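Local coordinates for protein endolysin (Escherichia coli O157 typing phage 15, PDB 7M5I) that probably degrades the host peptidoglycan as a muramidase, helping the phage lyse the cell and release its progeny, at residues L64-N76 / F88-I100. Numbering follows the deposited sequence.
Sequences LLADVEKFVAAVN and FDALVSETYNIGI
Phe88 packs its ring against Val72, Val75 and Asn76, where helices 57-78 and 85-98 cross in this glycosyl hydrolase 24 lysozyme. As in T4 lysozyme, the long helix 57-78 probably links the small sheet-bearing lobe to the helical lobe. The segment axes run at 119° and come within 9.2 Å. CG of Phe88 stands anti to its backbone N (chi1 -172°), which swings the ring across to the other helix. There Phe88 CE1 lies 3.6 Å from Val75 CG1. The Asn76 amide touches the same ring, but its ND2 is hydrogen-bonded to Met7 O. Leu91, Val92 and Thr95 join Phe88 to form a hole for the knob of Val75. Val92 sends CG1 to Val72 CG2 and CG2 to Val75. Thr95 OG1 donates a hydrogen bond to Leu91 O (2.7 Å) from above the carbonyl plane, while the backbone N of Thr95 reaches that oxygen from the other face. The hydroxyl is thus tied to its own helix, while OG1 still packs against Val75 CG2. Tyr96 fits among Leu64, Asp67, Val68 and Phe71. Its edge meets the face of Phe71 in a T-shaped stack, with centroids 5.0 Å apart and planes at 88°. Val68 CG1 sits over a Tyr96 face in a CH-pi contact. The Tyr96 side chain also lies about 4 Å from that of Glu21, a predicted catalytic residue. Asp67 OD2, 3.2 Å from Tyr96 OH, is hydrogen-bonded to Thr41 OG1. Gly99, the first residue past the helix, has positive phi and brings its CA to the edge of the Phe71 ring. Beyond this turn, Ile100 wedges between Phe71 and Ala74, with Ile100 CD1 3.8 Å from Lys70 O.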
ATOM      1  N   LEU A  64      11.848  -2.936  -0.512  1.00 24.09           N
ATOM      2  CA  LEU A  64      10.442  -2.497  -0.749  1.00 25.33           C
ATOM      3  C   LEU A  64       9.910  -3.319  -1.951  1.00 25.52           C
ATOM      4  O   LEU A  64       8.758  -3.853  -1.853  1.00 26.88           O
ATOM      5  CB  LEU A  64      10.345  -1.009  -1.029  1.00 24.99           C
ATOM      6  CG  LEU A  64       8.940  -0.510  -1.387  1.00 24.93           C
ATOM      7  CD1 LEU A  64       8.004  -0.666  -0.204  1.00 27.69           C
ATOM      8  CD2 LEU A  64       8.996   0.939  -1.853  1.00 25.19           C
ATOM      9  N   LEU A  65      10.692  -3.463  -3.005  1.00 27.08           N
ATOM     10  CA  LEU A  65      10.300  -4.293  -4.179  1.00 30.22           C
ATOM     11  C   LEU A  65       9.974  -5.727  -3.728  1.00 31.80           C
ATOM     12  O   LEU A  65       8.957  -6.269  -4.208  1.00 31.11           O
ATOM     13  CB  LEU A  65      11.395  -4.283  -5.239  1.00 30.36           C
ATOM     14  CG  LEU A  65      11.528  -2.980  -6.025  1.00 31.52           C
ATOM     15  CD1 LEU A  65      12.767  -3.012  -6.897  1.00 33.64           C
ATOM     16  CD2 LEU A  65      10.267  -2.695  -6.825  1.00 33.34           C
ATOM     17  N   ALA A  66      10.773  -6.290  -2.839  1.00 32.32           N
ATOM     18  CA  ALA A  66      10.579  -7.689  -2.391  1.00 34.00           C
ATOM     19  C   ALA A  66       9.292  -7.726  -1.544  1.00 35.18           C
ATOM     20  O   ALA A  66       8.507  -8.663  -1.738  1.00 40.43           O
ATOM     21  CB  ALA A  66      11.758  -8.171  -1.604  1.00 35.07           C
ATOM     22  N   ASP A  67       9.093  -6.727  -0.672  1.00 34.51           N
ATOM     23  CA  ASP A  67       7.938  -6.584   0.250  1.00 37.07           C
ATOM     24  C   ASP A  67       6.629  -6.543  -0.582  1.00 36.36           C
ATOM     25  O   ASP A  67       5.607  -7.140  -0.123  1.00 36.61           O
ATOM     26  CB  ASP A  67       7.961  -5.276   1.040  1.00 39.50           C
ATOM     27  CG  ASP A  67       8.947  -5.112   2.198  1.00 43.66           C
ATOM     28  OD1 ASP A  67       9.423  -6.180   2.686  1.00 37.68           O
ATOM     29  OD2 ASP A  67       9.272  -3.844   2.566  1.00 39.99           O
ATOM     30  N   VAL A  68       6.596  -5.794  -1.693  1.00 32.10           N
ATOM     31  CA  VAL A  68       5.294  -5.445  -2.352  1.00 32.63           C
ATOM     32  C   VAL A  68       4.869  -6.610  -3.258  1.00 31.79           C
ATOM     33  O   VAL A  68       3.728  -6.636  -3.649  1.00 32.67           O
ATOM     34  CB  VAL A  68       5.248  -4.160  -3.197  1.00 32.56           C
ATOM     35  CG1 VAL A  68       5.539  -2.928  -2.380  1.00 36.57           C
ATOM     36  CG2 VAL A  68       6.133  -4.217  -4.389  1.00 31.15           C
ATOM     37  N   GLU A  69       5.748  -7.543  -3.575  1.00 33.48           N
ATOM     38  CA  GLU A  69       5.541  -8.589  -4.613  1.00 37.24           C
ATOM     39  C   GLU A  69       4.248  -9.369  -4.337  1.00 36.72           C
ATOM     40  O   GLU A  69       3.437  -9.540  -5.279  1.00 32.24           O
ATOM     41  CB  GLU A  69       6.790  -9.454  -4.715  1.00 41.97           C
ATOM     42  CG  GLU A  69       6.952 -10.142  -6.040  1.00 48.96           C
ATOM     43  CD  GLU A  69       8.106 -11.146  -6.034  1.00 55.88           C
ATOM     44  OE1 GLU A  69       9.022 -11.011  -5.167  1.00 58.61           O
ATOM     45  OE2 GLU A  69       8.053 -12.092  -6.844  1.00 62.15           O
ATOM     46  N   LYS A  70       4.022  -9.804  -3.100  1.00 37.99           N
ATOM     47  CA  LYS A  70       2.844 -10.658  -2.792  1.00 39.92           C
ATOM     48  C   LYS A  70       1.575  -9.817  -2.895  1.00 34.77           C
ATOM     49  O   LYS A  70       0.491 -10.422  -3.094  1.00 36.70           O
ATOM     50  CB  LYS A  70       2.996 -11.368  -1.444  1.00 42.41           C
ATOM     51  CG  LYS A  70       2.977 -10.452  -0.228  1.00 46.88           C
ATOM     52  CD  LYS A  70       3.090 -11.205   1.121  1.00 54.26           C
ATOM     53  CE  LYS A  70       2.320 -10.453   2.185  1.00 57.84           C
ATOM     54  NZ  LYS A  70       2.440 -11.031   3.544  1.00 65.79           N
ATOM     55  N   PHE A  71       1.647  -8.503  -2.724  1.00 31.79           N
ATOM     56  CA  PHE A  71       0.504  -7.568  -2.798  1.00 30.07           C
ATOM     57  C   PHE A  71       0.120  -7.296  -4.247  1.00 29.62           C
ATOM     58  O   PHE A  71      -1.109  -7.285  -4.545  1.00 31.11           O
ATOM     59  CB  PHE A  71       0.769  -6.275  -2.008  1.00 29.50           C
ATOM     60  CG  PHE A  71       0.977  -6.553  -0.530  1.00 33.18           C
ATOM     61  CD1 PHE A  71       2.232  -6.891  -0.054  1.00 37.10           C
ATOM     62  CD2 PHE A  71      -0.072  -6.557   0.366  1.00 34.33           C
ATOM     63  CE1 PHE A  71       2.445  -7.127   1.301  1.00 37.60           C
ATOM     64  CE2 PHE A  71       0.136  -6.787   1.712  1.00 37.43           C
ATOM     65  CZ  PHE A  71       1.397  -7.081   2.178  1.00 36.31           C
ATOM     66  N   VAL A  72       1.102  -7.117  -5.102  1.00 28.01           N
ATOM     67  CA  VAL A  72       0.905  -7.076  -6.574  1.00 30.42           C
ATOM     68  C   VAL A  72       0.195  -8.383  -7.009  1.00 32.52           C
ATOM     69  O   VAL A  72      -0.842  -8.309  -7.759  1.00 33.54           O
ATOM     70  CB  VAL A  72       2.259  -6.887  -7.284  1.00 30.34           C
ATOM     71  CG1 VAL A  72       2.127  -7.032  -8.783  1.00 32.93           C
ATOM     72  CG2 VAL A  72       2.890  -5.534  -6.918  1.00 31.00           C
ATOM     73  N   ALA A  73       0.686  -9.534  -6.555  1.00 33.61           N
ATOM     74  CA  ALA A  73       0.118 -10.847  -6.939  1.00 35.75           C
ATOM     75  C   ALA A  73      -1.354 -10.877  -6.507  1.00 35.94           C
ATOM     76  O   ALA A  73      -2.220 -11.291  -7.299  1.00 36.29           O
ATOM     77  CB  ALA A  73       0.914 -12.005  -6.365  1.00 36.78           C
ATOM     78  N   ALA A  74      -1.632 -10.486  -5.274  1.00 34.37           N
ATOM     79  CA  ALA A  74      -2.987 -10.574  -4.701  1.00 36.18           C
ATOM     80  C   ALA A  74      -3.933  -9.640  -5.468  1.00 34.56           C
ATOM     81  O   ALA A  74      -5.129  -9.999  -5.657  1.00 35.64           O
ATOM     82  CB  ALA A  74      -2.967 -10.239  -3.217  1.00 34.89           C
ATOM     83  N   VAL A  75      -3.493  -8.444  -5.809  1.00 32.13           N
ATOM     84  CA  VAL A  75      -4.404  -7.512  -6.533  1.00 32.56           C
ATOM     85  C   VAL A  75      -4.697  -8.107  -7.932  1.00 34.39           C
ATOM     86  O   VAL A  75      -5.868  -8.075  -8.362  1.00 35.10           O
ATOM     87  CB  VAL A  75      -3.855  -6.078  -6.551  1.00 30.01           C
ATOM     88  CG1 VAL A  75      -4.699  -5.163  -7.424  1.00 31.46           C
ATOM     89  CG2 VAL A  75      -3.801  -5.534  -5.134  1.00 30.61           C
ATOM     90  N   ASN A  76      -3.679  -8.627  -8.620  1.00 33.61           N
ATOM     91  CA  ASN A  76      -3.845  -9.324  -9.915  1.00 36.74           C
ATOM     92  C   ASN A  76      -4.962 -10.362  -9.775  1.00 39.54           C
ATOM     93  O   ASN A  76      -5.839 -10.431 -10.649  1.00 40.71           O
ATOM     94  CB  ASN A  76      -2.522  -9.913 -10.416  1.00 37.82           C
ATOM     95  CG  ASN A  76      -1.709  -8.911 -11.220  1.00 38.68           C
ATOM     96  OD1 ASN A  76      -2.264  -8.223 -12.073  1.00 40.81           O
ATOM     97  ND2 ASN A  76      -0.411  -8.817 -10.990  1.00 36.46           N
ATOM     98  N   PHE A  88      -4.548   0.124 -11.002  1.00 28.27           N
ATOM     99  CA  PHE A  88      -3.736  -0.982 -10.422  1.00 28.01           C
ATOM    100  C   PHE A  88      -2.781  -0.396  -9.371  1.00 26.61           C
ATOM    101  O   PHE A  88      -2.728  -0.949  -8.220  1.00 26.53           O
ATOM    102  CB  PHE A  88      -2.953  -1.725 -11.494  1.00 27.89           C
ATOM    103  CG  PHE A  88      -2.276  -2.950 -10.952  1.00 28.99           C
ATOM    104  CD1 PHE A  88      -3.016  -4.094 -10.634  1.00 30.99           C
ATOM    105  CD2 PHE A  88      -0.916  -2.971 -10.744  1.00 29.24           C
ATOM    106  CE1 PHE A  88      -2.388  -5.247 -10.179  1.00 31.60           C
ATOM    107  CE2 PHE A  88      -0.287  -4.127 -10.291  1.00 30.25           C
ATOM    108  CZ  PHE A  88      -1.037  -5.248  -9.990  1.00 29.89           C
ATOM    109  N   ASP A  89      -2.062   0.664  -9.698  1.00 24.54           N
ATOM    110  CA  ASP A  89      -1.104   1.276  -8.747  1.00 24.90           C
ATOM    111  C   ASP A  89      -1.811   1.638  -7.434  1.00 25.32           C
ATOM    112  O   ASP A  89      -1.255   1.350  -6.311  1.00 22.82           O
ATOM    113  CB  ASP A  89      -0.392   2.483  -9.324  1.00 26.29           C
ATOM    114  CG  ASP A  89       0.587   2.209 -10.440  1.00 27.43           C
ATOM    115  OD1 ASP A  89       1.053   1.042 -10.591  1.00 27.47           O
ATOM    116  OD2 ASP A  89       0.899   3.215 -11.175  1.00 27.33           O
ATOM    117  N   ALA A  90      -2.956   2.294  -7.526  1.00 23.89           N
ATOM    118  CA  ALA A  90      -3.728   2.722  -6.351  1.00 24.78           C
ATOM    119  C   ALA A  90      -4.183   1.522  -5.532  1.00 26.53           C
ATOM    120  O   ALA A  90      -4.070   1.530  -4.277  1.00 24.63           O
ATOM    121  CB  ALA A  90      -4.881   3.590  -6.732  1.00 25.56           C
ATOM    122  N   LEU A  91      -4.728   0.494  -6.180  1.00 25.10           N
ATOM    123  CA  LEU A  91      -5.217  -0.708  -5.460  1.00 26.22           C
ATOM    124  C   LEU A  91      -4.038  -1.416  -4.785  1.00 25.86           C
ATOM    125  O   LEU A  91      -4.206  -1.824  -3.645  1.00 27.47           O
ATOM    126  CB  LEU A  91      -5.906  -1.648  -6.458  1.00 27.88           C
ATOM    127  CG  LEU A  91      -7.202  -1.084  -7.047  1.00 30.33           C
ATOM    128  CD1 LEU A  91      -7.653  -1.984  -8.198  1.00 33.09           C
ATOM    129  CD2 LEU A  91      -8.310  -0.963  -6.020  1.00 32.42           C
ATOM    130  N   VAL A  92      -2.877  -1.452  -5.411  1.00 24.21           N
ATOM    131  CA  VAL A  92      -1.687  -2.112  -4.772  1.00 25.42           C
ATOM    132  C   VAL A  92      -1.232  -1.267  -3.584  1.00 24.72           C
ATOM    133  O   VAL A  92      -1.077  -1.827  -2.500  1.00 25.82           O
ATOM    134  CB  VAL A  92      -0.542  -2.333  -5.774  1.00 24.63           C
ATOM    135  CG1 VAL A  92       0.749  -2.787  -5.081  1.00 24.04           C
ATOM    136  CG2 VAL A  92      -0.947  -3.389  -6.795  1.00 26.39           C
ATOM    137  N   SER A  93      -1.108   0.057  -3.761  1.00 23.75           N
ATOM    138  CA  SER A  93      -0.752   0.964  -2.620  1.00 24.04           C
ATOM    139  C   SER A  93      -1.688   0.724  -1.417  1.00 25.76           C
ATOM    140  O   SER A  93      -1.208   0.548  -0.266  1.00 24.71           O
ATOM    141  CB  SER A  93      -0.729   2.379  -3.038  1.00 25.18           C
ATOM    142  OG  SER A  93      -0.338   3.204  -1.946  1.00 24.39           O
ATOM    143  N   GLU A  94      -2.985   0.720  -1.611  1.00 24.55           N
ATOM    144  CA  GLU A  94      -3.947   0.579  -0.503  1.00 26.26           C
ATOM    145  C   GLU A  94      -3.851  -0.830   0.093  1.00 27.18           C
ATOM    146  O   GLU A  94      -3.859  -0.953   1.378  1.00 27.93           O
ATOM    147  CB  GLU A  94      -5.371   0.913  -0.926  1.00 26.08           C
ATOM    148  CG  GLU A  94      -6.351   0.768   0.217  1.00 25.98           C
ATOM    149  CD  GLU A  94      -7.578   1.627   0.218  1.00 28.88           C
ATOM    150  OE1 GLU A  94      -8.427   1.489   1.146  1.00 28.72           O
ATOM    151  OE2 GLU A  94      -7.677   2.495  -0.657  1.00 30.94           O
ATOM    152  N   THR A  95      -3.748  -1.859  -0.756  1.00 26.50           N
ATOM    153  CA  THR A  95      -3.679  -3.252  -0.264  1.00 28.69           C
ATOM    154  C   THR A  95      -2.387  -3.437   0.559  1.00 29.46           C
ATOM    155  O   THR A  95      -2.428  -4.163   1.560  1.00 29.41           O
ATOM    156  CB  THR A  95      -3.728  -4.255  -1.435  1.00 31.05           C
ATOM    157  OG1 THR A  95      -4.915  -3.986  -2.166  1.00 29.51           O
ATOM    158  CG2 THR A  95      -3.733  -5.685  -0.966  1.00 32.06           C
ATOM    159  N   TYR A  96      -1.305  -2.801   0.150  1.00 28.30           N
ATOM    160  CA  TYR A  96      -0.012  -2.870   0.853  1.00 28.64           C
ATOM    161  C   TYR A  96      -0.155  -2.356   2.292  1.00 31.52           C
ATOM    162  O   TYR A  96       0.579  -2.803   3.210  1.00 30.70           O
ATOM    163  CB  TYR A  96       1.036  -2.072   0.086  1.00 28.94           C
ATOM    164  CG  TYR A  96       2.416  -2.287   0.654  1.00 32.38           C
ATOM    165  CD1 TYR A  96       2.916  -3.581   0.710  1.00 35.40           C
ATOM    166  CD2 TYR A  96       3.199  -1.263   1.142  1.00 33.81           C
ATOM    167  CE1 TYR A  96       4.173  -3.843   1.220  1.00 41.66           C
ATOM    168  CE2 TYR A  96       4.465  -1.499   1.654  1.00 33.58           C
ATOM    169  CZ  TYR A  96       4.959  -2.794   1.688  1.00 39.11           C
ATOM    170  OH  TYR A  96       6.149  -3.150   2.264  1.00 38.03           O
ATOM    171  N   ASN A  97      -1.098  -1.452   2.518  1.00 29.11           N
ATOM    172  CA  ASN A  97      -1.360  -0.850   3.847  1.00 31.04           C
ATOM    173  C   ASN A  97      -2.408  -1.662   4.592  1.00 32.20           C
ATOM    174  O   ASN A  97      -2.213  -1.973   5.792  1.00 31.31           O
ATOM    175  CB  ASN A  97      -1.712   0.625   3.643  1.00 30.66           C
ATOM    176  CG  ASN A  97      -2.087   1.342   4.921  1.00 34.27           C
ATOM    177  OD1 ASN A  97      -3.190   1.820   5.056  1.00 33.75           O
ATOM    178  ND2 ASN A  97      -1.196   1.296   5.907  1.00 36.07           N
ATOM    179  N   ILE A  98      -3.518  -2.038   3.977  1.00 29.33           N
ATOM    180  CA  ILE A  98      -4.629  -2.671   4.734  1.00 31.67           C
ATOM    181  C   ILE A  98      -4.455  -4.202   4.809  1.00 30.69           C
ATOM    182  O   ILE A  98      -5.071  -4.809   5.699  1.00 32.60           O
ATOM    183  CB  ILE A  98      -6.017  -2.277   4.219  1.00 31.28           C
ATOM    184  CG1 ILE A  98      -6.325  -2.908   2.850  1.00 30.84           C
ATOM    185  CG2 ILE A  98      -6.174  -0.773   4.236  1.00 33.93           C
ATOM    186  CD1 ILE A  98      -7.706  -2.683   2.386  1.00 32.19           C
ATOM    187  N   GLY A  99      -3.646  -4.773   3.939  1.00 31.75           N
ATOM    188  CA  GLY A  99      -3.377  -6.211   3.833  1.00 33.65           C
ATOM    189  C   GLY A  99      -4.287  -6.903   2.818  1.00 33.96           C
ATOM    190  O   GLY A  99      -5.366  -6.367   2.467  1.00 33.37           O
ATOM    191  N   ILE A 100      -3.917  -8.123   2.512  1.00 36.24           N
ATOM    192  CA  ILE A 100      -4.513  -8.931   1.417  1.00 37.02           C
ATOM    193  C   ILE A 100      -5.950  -9.288   1.777  1.00 39.00           C
ATOM    194  O   ILE A 100      -6.835  -9.048   0.951  1.00 36.79           O
ATOM    195  CB  ILE A 100      -3.617 -10.141   1.110  1.00 39.36           C
ATOM    196  CG1 ILE A 100      -2.286  -9.689   0.495  1.00 37.47           C
ATOM    197  CG2 ILE A 100      -4.368 -11.102   0.192  1.00 39.94           C
ATOM    198  CD1 ILE A 100      -1.309 -10.803   0.233  1.00 42.03           C
TER